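Local structure of Agap007691-pb (Anopheles gambiae, 5C98) at residues 179-184 against 227-232; 188-193 against 206-211; 238-243 against 357-362; 278-283 against 329-334. The protein is of unknown function but belongs to the serpin family, whose members typically inhibit serine proteases, and may act in insect immunity. All blocks are in the same frame, centred on the assembly; numbering follows the deposited sequence. Where two conformers were deposited one is given.

Contact 1: residues 179-184 against 227-232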
loop_
_atom_site.group_PDB
_atom_site.type_symbol
_atom_site.label_atom_id
_atom_site.label_comp_id
_atom_site.label_asym_id
_atom_site.label_seq_id
_atom_site.Cartn_x
_atom_site.Cartn_y
_atom_site.Cartn_z
ATOM N N THR A 179 -12.395 -5.359 -3.824
ATOM C CA THR A 179 -13.360 -6.404 -3.539
ATOM C C THR A 179 -14.234 -5.998 -2.350
ATOM O O THR A 179 -13.739 -5.389 -1.396
ATOM C CB THR A 179 -12.607 -7.696 -3.226
ATOM O OG1 THR A 179 -11.990 -8.190 -4.411
ATOM C CG2 THR A 179 -13.523 -8.741 -2.746
ATOM N N PRO A 180 -15.528 -6.330 -2.374
ATOM C CA PRO A 180 -16.382 -6.003 -1.227
ATOM C C PRO A 180 -16.081 -6.918 -0.054
ATOM O O PRO A 180 -15.607 -8.044 -0.209
ATOM C CB PRO A 180 -17.806 -6.251 -1.743
ATOM C CG PRO A 180 -17.660 -7.122 -2.890
ATOM C CD PRO A 180 -16.292 -6.932 -3.480
ATOM N N LEU A 181 -16.411 -6.437 1.141
ATOM C CA LEU A 181 -16.397 -7.304 2.309
ATOM C C LEU A 181 -17.376 -8.448 2.128
ATOM O O LEU A 181 -18.439 -8.296 1.521
ATOM C CB LEU A 181 -16.849 -6.545 3.554
ATOM C CG LEU A 181 -15.822 -5.661 4.231
ATOM C CD1 LEU A 181 -16.441 -4.985 5.458
ATOM C CD2 LEU A 181 -14.544 -6.411 4.612
ATOM N N ALA A 182 -17.020 -9.594 2.704
ATOM C CA ALA A 182 -17.909 -10.745 2.721
ATOM C C ALA A 182 -18.834 -10.736 3.922
ATOM O O ALA A 182 -19.746 -11.567 4.000
ATOM C CB ALA A 182 -17.088 -12.039 2.735
ATOM N N ILE A 183 -18.613 -9.844 4.853
ATOM C CA ILE A 183 -19.486 -9.711 6.014
ATOM C C ILE A 183 -20.724 -8.938 5.608
ATOM O O ILE A 183 -20.637 -7.920 4.913
ATOM C CB ILE A 183 -18.725 -8.988 7.130
ATOM C CG1 ILE A 183 -17.604 -9.876 7.633
ATOM C CG2 ILE A 183 -19.662 -8.605 8.298
ATOM C CD1 ILE A 183 -16.655 -9.166 8.507
ATOM N N ARG A 184 -21.884 -9.419 6.067
ATOM C CA ARG A 184 -23.176 -8.816 5.761
ATOM C C ARG A 184 -23.497 -7.757 6.806
ATOM O O ARG A 184 -23.977 -8.076 7.895
ATOM C CB ARG A 184 -24.259 -9.889 5.713
ATOM N N VAL A 227 -10.047 -8.529 14.848
ATOM C CA VAL A 227 -10.958 -9.300 14.017
ATOM C C VAL A 227 -10.359 -9.389 12.620
ATOM O O VAL A 227 -9.715 -8.453 12.143
ATOM C CB VAL A 227 -12.378 -8.692 13.934
ATOM C CG1 VAL A 227 -13.124 -8.788 15.266
ATOM C CG2 VAL A 227 -12.344 -7.263 13.386
ATOM N N ASP A 228 -10.548 -10.514 11.967
ATOM C CA ASP A 228 -10.118 -10.680 10.575
ATOM C C ASP A 228 -11.381 -10.704 9.724
ATOM O O ASP A 228 -12.172 -11.650 9.804
ATOM C CB ASP A 228 -9.285 -11.950 10.405
ATOM C CG ASP A 228 -8.256 -11.839 9.291
ATOM O OD1 ASP A 228 -8.349 -10.902 8.454
ATOM O OD2 ASP A 228 -7.348 -12.701 9.253
ATOM N N MET A 229 -11.589 -9.634 8.953
ATOM C CA MET A 229 -12.817 -9.388 8.215
ATOM C C MET A 229 -12.599 -9.778 6.762
ATOM O O MET A 229 -11.909 -9.051 6.030
ATOM C CB MET A 229 -13.183 -7.913 8.303
ATOM C CG MET A 229 -13.610 -7.523 9.713
ATOM S SD MET A 229 -14.112 -5.815 9.815
ATOM C CE MET A 229 -15.519 -5.776 8.713
ATOM N N PRO A 230 -13.137 -10.889 6.296
ATOM C CA PRO A 230 -12.815 -11.324 4.936
ATOM C C PRO A 230 -13.512 -10.510 3.865
ATOM O O PRO A 230 -14.635 -10.038 4.021
ATOM C CB PRO A 230 -13.329 -12.772 4.889
ATOM C CG PRO A 230 -14.398 -12.824 5.916
ATOM C CD PRO A 230 -14.005 -11.844 7.004
ATOM N N PHE A 231 -12.839 -10.406 2.732
ATOM C CA PHE A 231 -13.461 -9.972 1.494
ATOM C C PHE A 231 -14.048 -11.162 0.745
ATOM O O PHE A 231 -13.871 -12.321 1.122
ATOM C CB PHE A 231 -12.419 -9.232 0.649
ATOM C CG PHE A 231 -11.859 -7.995 1.323
ATOM C CD1 PHE A 231 -12.600 -6.811 1.331
ATOM C CD2 PHE A 231 -10.626 -8.007 1.958
ATOM C CE1 PHE A 231 -12.106 -5.673 1.948
ATOM C CE2 PHE A 231 -10.136 -6.874 2.549
ATOM C CZ PHE A 231 -10.880 -5.709 2.554
ATOM N N ASP A 232 -14.793 -10.849 -0.318
ATOM C CA ASP A 232 -15.426 -11.850 -1.166
ATOM C C ASP A 232 -14.484 -13.012 -1.439
ATOM O O ASP A 232 -13.300 -12.820 -1.706
ATOM C CB ASP A 232 -15.815 -11.190 -2.493
ATOM C CG ASP A 232 -16.583 -12.125 -3.406
ATOM O OD1 ASP A 232 -15.944 -12.988 -4.048
ATOM O OD2 ASP A 232 -17.825 -11.999 -3.477
#

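Contact 2: residues 188-193 against 206-211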
loop_
_atom_site.group_PDB
_atom_site.type_symbol
_atom_site.label_atom_id
_atom_site.label_comp_id
_atom_site.label_asym_id
_atom_site.label_seq_id
_atom_site.Cartn_x
_atom_site.Cartn_y
_atom_site.Cartn_z
ATOM N N ALA A 188 -29.975 -0.825 7.003
ATOM C CA ALA A 188 -30.987 -0.380 7.952
ATOM C C ALA A 188 -30.401 -0.204 9.346
ATOM O O ALA A 188 -30.947 0.551 10.157
ATOM C CB ALA A 188 -32.156 -1.369 7.982
ATOM N N ASP A 189 -29.259 -0.833 9.615
ATOM C CA ASP A 189 -28.608 -0.793 10.913
ATOM C C ASP A 189 -27.478 0.228 10.966
ATOM O O ASP A 189 -26.855 0.394 12.022
ATOM C CB ASP A 189 -28.059 -2.188 11.228
ATOM C CG ASP A 189 -29.153 -3.176 11.614
ATOM O OD1 ASP A 189 -30.131 -2.757 12.273
ATOM O OD2 ASP A 189 -29.039 -4.369 11.248
ATOM N N THR A 190 -27.190 0.888 9.852
ATOM C CA THR A 190 -26.190 1.940 9.818
ATOM C C THR A 190 -26.784 3.218 10.389
ATOM O O THR A 190 -27.908 3.601 10.048
ATOM C CB THR A 190 -25.738 2.141 8.368
ATOM O OG1 THR A 190 -25.120 0.937 7.900
ATOM C CG2 THR A 190 -24.740 3.296 8.224
ATOM N N ALA A 191 -26.040 3.868 11.275
ATOM C CA ALA A 191 -26.511 5.090 11.904
ATOM C C ALA A 191 -25.323 5.990 12.191
ATOM O O ALA A 191 -24.165 5.548 12.189
ATOM C CB ALA A 191 -27.254 4.792 13.213
ATOM N N LEU A 192 -25.623 7.254 12.459
ATOM C CA LEU A 192 -24.593 8.199 12.863
ATOM C C LEU A 192 -24.193 7.893 14.294
ATOM O O LEU A 192 -25.021 7.961 15.211
ATOM C CB LEU A 192 -25.101 9.634 12.750
ATOM C CG LEU A 192 -25.325 10.219 11.359
ATOM C CD1 LEU A 192 -25.871 11.644 11.518
ATOM C CD2 LEU A 192 -24.046 10.207 10.530
ATOM N N GLU A 193 -22.932 7.532 14.486
ATOM C CA GLU A 193 -22.417 7.241 15.805
ATOM C C GLU A 193 -21.095 7.959 15.995
ATOM O O GLU A 193 -20.344 8.197 15.038
ATOM C CB GLU A 193 -22.237 5.730 16.032
ATOM C CG GLU A 193 -23.528 4.943 15.878
ATOM C CD GLU A 193 -23.439 3.503 16.351
ATOM O OE1 GLU A 193 -22.606 3.196 17.233
ATOM O OE2 GLU A 193 -24.231 2.669 15.852
ATOM N N SER A 206 -21.342 7.905 9.779
ATOM C CA SER A 206 -22.054 6.684 9.428
ATOM C C SER A 206 -21.274 5.471 9.914
ATOM O O SER A 206 -20.107 5.282 9.536
ATOM C CB SER A 206 -22.223 6.630 7.915
ATOM O OG SER A 206 -23.110 5.597 7.537
ATOM N N THR A 207 -21.925 4.650 10.747
ATOM C CA THR A 207 -21.287 3.516 11.401
ATOM C C THR A 207 -22.115 2.271 11.142
ATOM O O THR A 207 -23.321 2.257 11.403
ATOM C CB THR A 207 -21.154 3.783 12.898
ATOM O OG1 THR A 207 -20.285 4.902 13.108
ATOM C CG2 THR A 207 -20.595 2.584 13.635
ATOM N N MET A 208 -21.475 1.252 10.594
ATOM C CA MET A 208 -22.122 -0.006 10.252
ATOM C C MET A 208 -22.176 -0.916 11.470
ATOM O O MET A 208 -21.329 -0.838 12.361
ATOM C CB MET A 208 -21.333 -0.718 9.152
ATOM C CG MET A 208 -21.150 0.086 7.887
ATOM S SD MET A 208 -20.480 -0.894 6.519
ATOM C CE MET A 208 -18.858 -1.279 7.175
ATOM N N HIS A 209 -23.182 -1.792 11.503
ATOM C CA HIS A 209 -23.395 -2.673 12.646
ATOM C C HIS A 209 -23.926 -4.001 12.147
ATOM O O HIS A 209 -24.879 -4.022 11.359
ATOM C CB HIS A 209 -24.450 -2.071 13.575
ATOM C CG HIS A 209 -24.639 -2.808 14.866
ATOM N ND1 HIS A 209 -25.656 -2.503 15.745
ATOM C CD2 HIS A 209 -23.916 -3.792 15.454
ATOM C CE1 HIS A 209 -25.568 -3.284 16.808
ATOM N NE2 HIS A 209 -24.522 -4.078 16.656
ATOM N N THR A 210 -23.355 -5.096 12.637
ATOM C CA THR A 210 -23.918 -6.402 12.335
ATOM C C THR A 210 -23.494 -7.391 13.406
ATOM O O THR A 210 -22.659 -7.110 14.273
ATOM C CB THR A 210 -23.531 -6.869 10.925
ATOM O OG1 THR A 210 -24.415 -7.914 10.520
ATOM C CG2 THR A 210 -22.093 -7.367 10.877
ATOM N N THR A 211 -24.102 -8.562 13.342
ATOM C CA THR A 211 -23.659 -9.721 14.094
ATOM C C THR A 211 -23.079 -10.692 13.081
ATOM O O THR A 211 -23.798 -11.164 12.194
ATOM C CB THR A 211 -24.823 -10.375 14.827
ATOM O OG1 THR A 211 -25.391 -9.431 15.744
ATOM C CG2 THR A 211 -24.335 -11.588 15.608
HETATM O O HOH W 1 -26.317 -5.841 10.078
HETATM O O HOH W 2 -24.884 -1.412 9.060
#

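Contact 3: residues 238-243 against 357-362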
loop_
_atom_site.group_PDB
_atom_site.type_symbol
_atom_site.label_atom_id
_atom_site.label_comp_id
_atom_site.label_asym_id
_atom_site.label_seq_id
_atom_site.Cartn_x
_atom_site.Cartn_y
_atom_site.Cartn_z
ATOM N N SER A 238 -8.318 -10.705 3.042
ATOM C CA SER A 238 -9.021 -10.429 4.290
ATOM C C SER A 238 -8.375 -9.239 4.957
ATOM O O SER A 238 -7.202 -8.982 4.739
ATOM C CB SER A 238 -8.968 -11.662 5.194
ATOM O OG SER A 238 -9.866 -11.513 6.287
ATOM N N MET A 239 -9.149 -8.517 5.764
ATOM C CA MET A 239 -8.690 -7.301 6.417
ATOM C C MET A 239 -8.611 -7.554 7.915
ATOM O O MET A 239 -9.641 -7.690 8.576
ATOM C CB MET A 239 -9.650 -6.149 6.143
ATOM C CG MET A 239 -9.251 -4.860 6.825
ATOM S SD MET A 239 -10.282 -3.432 6.459
ATOM C CE MET A 239 -11.841 -3.928 7.182
ATOM N N LEU A 240 -7.400 -7.570 8.441
ATOM C CA LEU A 240 -7.208 -7.661 9.876
ATOM C C LEU A 240 -7.326 -6.265 10.461
ATOM O O LEU A 240 -6.674 -5.328 9.998
ATOM C CB LEU A 240 -5.832 -8.263 10.150
ATOM C CG LEU A 240 -5.533 -8.822 11.539
ATOM C CD1 LEU A 240 -6.353 -10.046 11.834
ATOM C CD2 LEU A 240 -4.050 -9.119 11.661
ATOM N N VAL A 241 -8.177 -6.125 11.474
ATOM C CA VAL A 241 -8.404 -4.844 12.123
ATOM C C VAL A 241 -7.909 -4.964 13.548
ATOM O O VAL A 241 -8.329 -5.870 14.281
ATOM C CB VAL A 241 -9.872 -4.414 12.105
ATOM C CG1 VAL A 241 -10.029 -3.036 12.724
ATOM C CG2 VAL A 241 -10.413 -4.413 10.684
ATOM N N LEU A 242 -7.020 -4.067 13.932
ATOM C CA LEU A 242 -6.437 -4.032 15.275
ATOM C C LEU A 242 -6.979 -2.798 15.980
ATOM O O LEU A 242 -6.683 -1.660 15.581
ATOM C CB LEU A 242 -4.915 -3.982 15.214
ATOM C CG LEU A 242 -4.217 -5.001 14.324
ATOM C CD1 LEU A 242 -2.699 -4.892 14.492
ATOM C CD2 LEU A 242 -4.690 -6.397 14.605
ATOM N N LEU A 243 -7.756 -3.021 17.034
ATOM C CA LEU A 243 -8.408 -1.951 17.777
ATOM C C LEU A 243 -7.784 -1.873 19.160
ATOM O O LEU A 243 -7.979 -2.787 19.978
ATOM C CB LEU A 243 -9.902 -2.263 17.881
ATOM C CG LEU A 243 -10.750 -1.297 18.687
ATOM C CD1 LEU A 243 -10.838 0.064 18.027
ATOM C CD2 LEU A 243 -12.167 -1.866 18.878
ATOM N N LEU A 357 -4.704 -4.270 8.164
ATOM C CA LEU A 357 -3.748 -4.973 7.309
ATOM C C LEU A 357 -4.540 -5.800 6.315
ATOM O O LEU A 357 -5.362 -6.631 6.718
ATOM C CB LEU A 357 -2.821 -5.898 8.108
ATOM C CG LEU A 357 -2.019 -5.189 9.191
ATOM C CD1 LEU A 357 -2.790 -5.203 10.520
ATOM C CD2 LEU A 357 -0.712 -5.855 9.353
ATOM N N ILE A 358 -4.315 -5.570 5.023
ATOM C CA ILE A 358 -4.951 -6.364 3.986
ATOM C C ILE A 358 -4.000 -7.491 3.640
ATOM O O ILE A 358 -2.858 -7.240 3.226
ATOM C CB ILE A 358 -5.237 -5.525 2.728
ATOM C CG1 ILE A 358 -5.991 -4.246 3.101
ATOM C CG2 ILE A 358 -5.951 -6.360 1.656
ATOM C CD1 ILE A 358 -7.372 -4.508 3.737
ATOM N N ARG A 359 -4.464 -8.730 3.809
ATOM C CA ARG A 359 -3.612 -9.898 3.672
ATOM C C ARG A 359 -4.199 -10.891 2.680
ATOM O O ARG A 359 -5.415 -10.976 2.493
ATOM C CB ARG A 359 -3.375 -10.611 5.004
ATOM C CG ARG A 359 -2.843 -9.728 6.102
ATOM C CD ARG A 359 -2.430 -10.500 7.355
ATOM N NE ARG A 359 -3.535 -11.238 7.947
ATOM C CZ ARG A 359 -3.386 -12.222 8.839
ATOM N NH1 ARG A 359 -2.166 -12.608 9.208
ATOM N NH2 ARG A 359 -4.452 -12.834 9.347
ATOM N N ARG A 360 -3.321 -11.595 1.982
ATOM C CA ARG A 360 -3.710 -12.765 1.211
ATOM C C ARG A 360 -3.951 -13.893 2.212
ATOM O O ARG A 360 -3.069 -14.196 3.026
ATOM C CB ARG A 360 -2.593 -13.088 0.212
ATOM C CG ARG A 360 -2.904 -14.210 -0.752
ATOM C CD ARG A 360 -1.698 -14.579 -1.603
ATOM N NE ARG A 360 -2.083 -15.635 -2.541
ATOM C CZ ARG A 360 -1.256 -16.524 -3.080
ATOM N NH1 ARG A 360 0.038 -16.512 -2.790
ATOM N NH2 ARG A 360 -1.734 -17.435 -3.918
ATOM N N THR A 361 -5.166 -14.447 2.230
ATOM C CA THR A 361 -5.514 -15.393 3.293
ATOM C C THR A 361 -4.650 -16.657 3.240
ATOM O O THR A 361 -4.336 -17.235 4.291
ATOM C CB THR A 361 -7.012 -15.740 3.273
ATOM O OG1 THR A 361 -7.384 -16.404 2.057
ATOM C CG2 THR A 361 -7.855 -14.493 3.411
ATOM N N MET A 362 -4.228 -17.068 2.048
ATOM C CA MET A 362 -3.538 -18.347 1.890
ATOM C C MET A 362 -2.201 -18.369 2.621
ATOM O O MET A 362 -1.848 -19.377 3.247
ATOM C CB MET A 362 -3.334 -18.631 0.404
ATOM C CG MET A 362 -2.634 -19.945 0.102
ATOM S SD MET A 362 -3.798 -21.311 -0.058
ATOM C CE MET A 362 -4.376 -21.066 -1.736
HETATM O O HOH W 3 -6.122 -10.555 7.082
#

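Contact 4: residues 278-283 against 329-334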
loop_
_atom_site.group_PDB
_atom_site.type_symbol
_atom_site.label_atom_id
_atom_site.label_comp_id
_atom_site.label_asym_id
_atom_site.label_seq_id
_atom_site.Cartn_x
_atom_site.Cartn_y
_atom_site.Cartn_z
ATOM N N LEU A 278 -18.285 -0.702 12.849
ATOM C CA LEU A 278 -17.139 -0.193 12.088
ATOM C C LEU A 278 -17.649 1.024 11.331
ATOM O O LEU A 278 -18.732 0.951 10.748
ATOM C CB LEU A 278 -16.694 -1.266 11.079
ATOM C CG LEU A 278 -15.439 -1.093 10.233
ATOM C CD1 LEU A 278 -14.190 -1.301 11.074
ATOM C CD2 LEU A 278 -15.425 -2.082 9.071
ATOM N N PRO A 279 -16.925 2.140 11.289
ATOM C CA PRO A 279 -17.353 3.219 10.388
ATOM C C PRO A 279 -17.387 2.753 8.939
ATOM O O PRO A 279 -16.583 1.921 8.513
ATOM C CB PRO A 279 -16.298 4.312 10.600
ATOM C CG PRO A 279 -15.128 3.608 11.149
ATOM C CD PRO A 279 -15.642 2.452 11.939
ATOM N N LYS A 280 -18.352 3.286 8.181
ATOM C CA LYS A 280 -18.357 3.116 6.728
ATOM C C LYS A 280 -17.291 4.065 6.204
ATOM O O LYS A 280 -17.537 5.258 6.052
ATOM C CB LYS A 280 -19.735 3.447 6.164
ATOM C CG LYS A 280 -19.893 3.100 4.713
ATOM C CD LYS A 280 -21.248 3.545 4.184
ATOM C CE LYS A 280 -21.276 3.498 2.667
ATOM N NZ LYS A 280 -21.757 2.192 2.148
ATOM N N PHE A 281 -16.086 3.557 5.941
ATOM C CA PHE A 281 -14.944 4.423 5.729
ATOM C C PHE A 281 -14.238 4.065 4.436
ATOM O O PHE A 281 -14.416 2.986 3.861
ATOM C CB PHE A 281 -13.912 4.380 6.905
ATOM C CG PHE A 281 -13.019 3.162 6.918
ATOM C CD1 PHE A 281 -13.435 1.949 7.449
ATOM C CD2 PHE A 281 -11.732 3.226 6.398
ATOM C CE1 PHE A 281 -12.628 0.839 7.457
ATOM C CE2 PHE A 281 -10.894 2.095 6.412
ATOM C CZ PHE A 281 -11.343 0.905 6.923
ATOM N N PHE A 282 -13.428 5.010 3.993
ATOM C CA PHE A 282 -12.445 4.735 2.965
ATOM C C PHE A 282 -11.166 5.450 3.358
ATOM O O PHE A 282 -11.163 6.360 4.197
ATOM C CB PHE A 282 -12.919 5.204 1.597
ATOM C CG PHE A 282 -12.864 6.682 1.430
ATOM C CD1 PHE A 282 -13.866 7.486 1.922
ATOM C CD2 PHE A 282 -11.781 7.264 0.780
ATOM C CE1 PHE A 282 -13.807 8.854 1.759
ATOM C CE2 PHE A 282 -11.701 8.622 0.629
ATOM C CZ PHE A 282 -12.727 9.425 1.121
ATOM N N VAL A 283 -10.077 5.009 2.734
ATOM C CA VAL A 283 -8.797 5.694 2.807
ATOM C C VAL A 283 -8.287 5.761 1.383
ATOM O O VAL A 283 -8.255 4.746 0.687
ATOM C CB VAL A 283 -7.788 4.980 3.730
ATOM C CG1 VAL A 283 -6.415 5.642 3.693
ATOM C CG2 VAL A 283 -8.293 4.997 5.150
ATOM N N VAL A 329 -14.798 0.233 2.658
ATOM C CA VAL A 329 -15.684 -0.827 3.133
ATOM C C VAL A 329 -17.136 -0.366 3.022
ATOM O O VAL A 329 -17.421 0.832 2.999
ATOM C CB VAL A 329 -15.360 -1.327 4.560
ATOM C CG1 VAL A 329 -14.009 -2.030 4.599
ATOM C CG2 VAL A 329 -15.411 -0.180 5.564
ATOM N N SER A 330 -18.047 -1.325 2.898
ATOM C CA SER A 330 -19.459 -1.012 2.697
ATOM C C SER A 330 -20.291 -2.227 3.098
ATOM O O SER A 330 -19.759 -3.259 3.511
ATOM C CB SER A 330 -19.705 -0.612 1.234
ATOM O OG SER A 330 -21.019 -0.109 1.045
ATOM N N GLU A 331 -21.615 -2.095 2.978
ATOM C CA GLU A 331 -22.536 -3.141 3.399
ATOM C C GLU A 331 -22.692 -4.225 2.325
ATOM O O GLU A 331 -22.378 -4.026 1.150
ATOM C CB GLU A 331 -23.908 -2.516 3.717
ATOM C CG GLU A 331 -23.893 -1.505 4.877
ATOM C CD GLU A 331 -23.789 -0.064 4.420
ATOM O OE1 GLU A 331 -23.308 0.170 3.292
ATOM O OE2 GLU A 331 -24.210 0.842 5.177
ATOM N N SER A 332 -23.205 -5.384 2.738
ATOM C CA SER A 332 -23.431 -6.497 1.822
ATOM C C SER A 332 -24.917 -6.713 1.575
ATOM O O SER A 332 -25.766 -6.372 2.405
ATOM C CB SER A 332 -22.785 -7.793 2.326
ATOM O OG SER A 332 -23.650 -8.917 2.175
ATOM N N GLY A 333 -25.214 -7.295 0.415
ATOM C CA GLY A 333 -26.584 -7.536 0.016
ATOM C C GLY A 333 -26.991 -8.983 0.170
ATOM O O GLY A 333 -27.838 -9.463 -0.582
ATOM N N SER A 334 -26.389 -9.692 1.127
ATOM C CA SER A 334 -26.758 -11.086 1.396
ATOM C C SER A 334 -27.177 -11.283 2.852
ATOM O O SER A 334 -26.423 -10.964 3.769
ATOM C CB SER A 334 -25.592 -12.023 1.059
ATOM O OG SER A 334 -25.377 -12.079 -0.342
#

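Contact 1: residues 179-184 against 227-232
Leu181 directs CD1 trans to its CA (chi2 -180°), whereas Met229 folds back at its thioether (chi3 62°) and swings CE to meet it. The resulting Leu181 CD1 to Met229 CE approach of 3.5 Å is tight for two methyl carbons. This is the junction of a serpin fold where the chain leaving strand 169-177 of sheet A crosses the end of strand 224-230 of sheet B. Met229 CE also touches Ile183 CD1 at 3.6 Å, the two side chains meeting at about a right angle, and beyond them Leu276 and Leu278 continue the apolar core. The backbones make a single bridge, Leu181 with Phe231. One hydrogen bond runs from Ala182 N to Pro230 O (2.8 Å, 170° at the hydrogen), the other from Asp232 N to Pro180 O (2.9 Å). Around the Phe231 ring, Leu181 CD2 reaches CE1 obliquely at 3.7 Å and the Pro180 carbonyl lies at the edge; Leu237 and Met239 of strand 237-244 also pack on it. Ala182 and Pro180 mark the exposed margin of the crossing. Pro180 O also lies 3.4 Å from Phe231 CA, a bent CA-H...O contact.

Contact 2: residues 188-193 against 206-211
Ala191 and Leu192 pair antiparallel with Thr207 and Ser206 in the beta hairpin of strands 191-194 and 204-219, at the outer part of the molecule. The pairing is short: Ala191 and Thr207 form its hydrogen-bonded pair, with Thr207 N giving to Ala191 O at 2.8 Å and Ala191 N giving to Thr207 O at 3.2 Å. Leu192 and Ser206 follow as a non-hydrogen-bonded pair. On the side bearing Thr207, Glu193 crosses it at about a right angle, setting its CB 3.6 Å from Thr207 OG1; this hydroxyl bonds to Val205 O, and the Glu193 carboxylate continues to Lys277 in a salt bridge. Toward Asp189 the two backbones part and water takes over. One water receives the His209 N-H at 3.0 Å and donates to Thr190 OG1 at 2.6 Å. That hydroxyl lies beside its own backbone N (chi1 -63°) and also bonds to Glu331. A second water donates to His209 O at 2.6 Å and, weakly, to Asp189 OD2 at 3.3 Å. The backbone of 206-210 is hydrogen-bonded along its far side to strand 270-287, an order of strands characteristic of serpin sheet C.

Contact 3: residues 238-243 against 357-362
Ser238 to Leu240 run antiparallel to Leu357 to Arg359, the short strand axes 143° apart, and four backbone hydrogen bonds close the hydrogen-bonded pairs Ser238 with Arg359 and Leu240 with Leu357. Among these, Arg359 N to Ser238 O spans 2.9 Å and Leu240 N to Leu357 O 2.8 Å. Between them Met239 and Ile358 form the non-hydrogen-bonded pair, with Ile358 CD1 lying 3.6 Å from Met239 CG on the face where both side chains also touch Phe231. The other face carries Leu240, Leu357 and Arg359. There Leu357 CD1 leans against Leu242 CD1 at 4.0 Å, and Leu262 of helix 259-268 covers Leu240 and Leu357. The Arg359 chain bends at chi3 (-60°), and Leu240 CD2 lies over the centre of one guanidinium face, 4.2 Å above its plane. NH2 makes salt bridges to Asp228 and Asp266, and NE gives its N-H to a water 2.8 Å away in the guanidinium plane. That water returns only a weak bond to Ser238 O. Ser238 OG is taken by Asp228 OD1, so one carboxylate serves both strands. Past the last pair, Thr361 CG2 closes on Ser238 CB at 3.5 Å. Two antiparallel strands, apolar on the Met239 and Ile358 face and on the other mixing leucines under a helix with one buried arginine, belong to sheet B, the buried core sheet of the serpin fold.

Contact 4: residues 278-283 against 329-334
Val329 sets its CG2 against both the Phe281 ring and Leu278, and this is the close, buried part of the contact. The methyl lies 3.5 Å from both Phe281 CD1 and Phe281 CE1, approaching the ring obliquely, and 4.0 Å from Leu278 CD2, whose side chain that of Val329 crosses at about a right angle. The backbones are joined by the bond from Val329 N to Phe281 O at 3.0 Å, nearly in line with the carbonyl bond (175° at the oxygen). Phe354, edge-to-face, and Phe372 enclose the Phe281 ring further. The polar side is more sparsely packed and borders solvent. Lys280 is exposed, yet it turns its last bond (chi4 91°) to bring NZ to two acceptors of segment 329-334: Ser330 OG at 2.7 Å and, in a salt bridge, Glu331 OE1 at 2.8 Å. The ammonium meets that oxygen on the syn side, 24° out of the carboxylate plane. The other carboxylate oxygen is engaged by segment 188-193. Beyond Glu331, residues 332-334 leave strand 270-287 altogether, with an ST turn in which Ser332 OG accepts from Ser334 N, and the following 335-343 were not modelled. A lysine to glutamate bridge where the strand of sheet A gives way to the reactive-loop hinge is consistent with the breach of serpins, the site at the end of that sheet where the loop begins to insert in inhibitory relatives.

Along the chain contact 2 is nested within the loop closed by contact 1; contact 3 opens after contact 1 closes and encloses contact 4. Contacts 1 and 4 are closest, with centres 9 Å apart; contacts 1 and 3 are 10 Å apart, as are 2 and 4, while contacts 2 and 3 lie 21 Å apart without touching. Strand 224-230 adjoins strands 237-244 and 204-219, joining contacts 1, 3 and 2; strand 204-219 in turn adjoins 270-287 of contact 4. Contacts 1 and 4 lie where the end of sheet A meets sheets B and C, the region where the reactive loop inserts in inhibitory serpins; whether it does so here is not known.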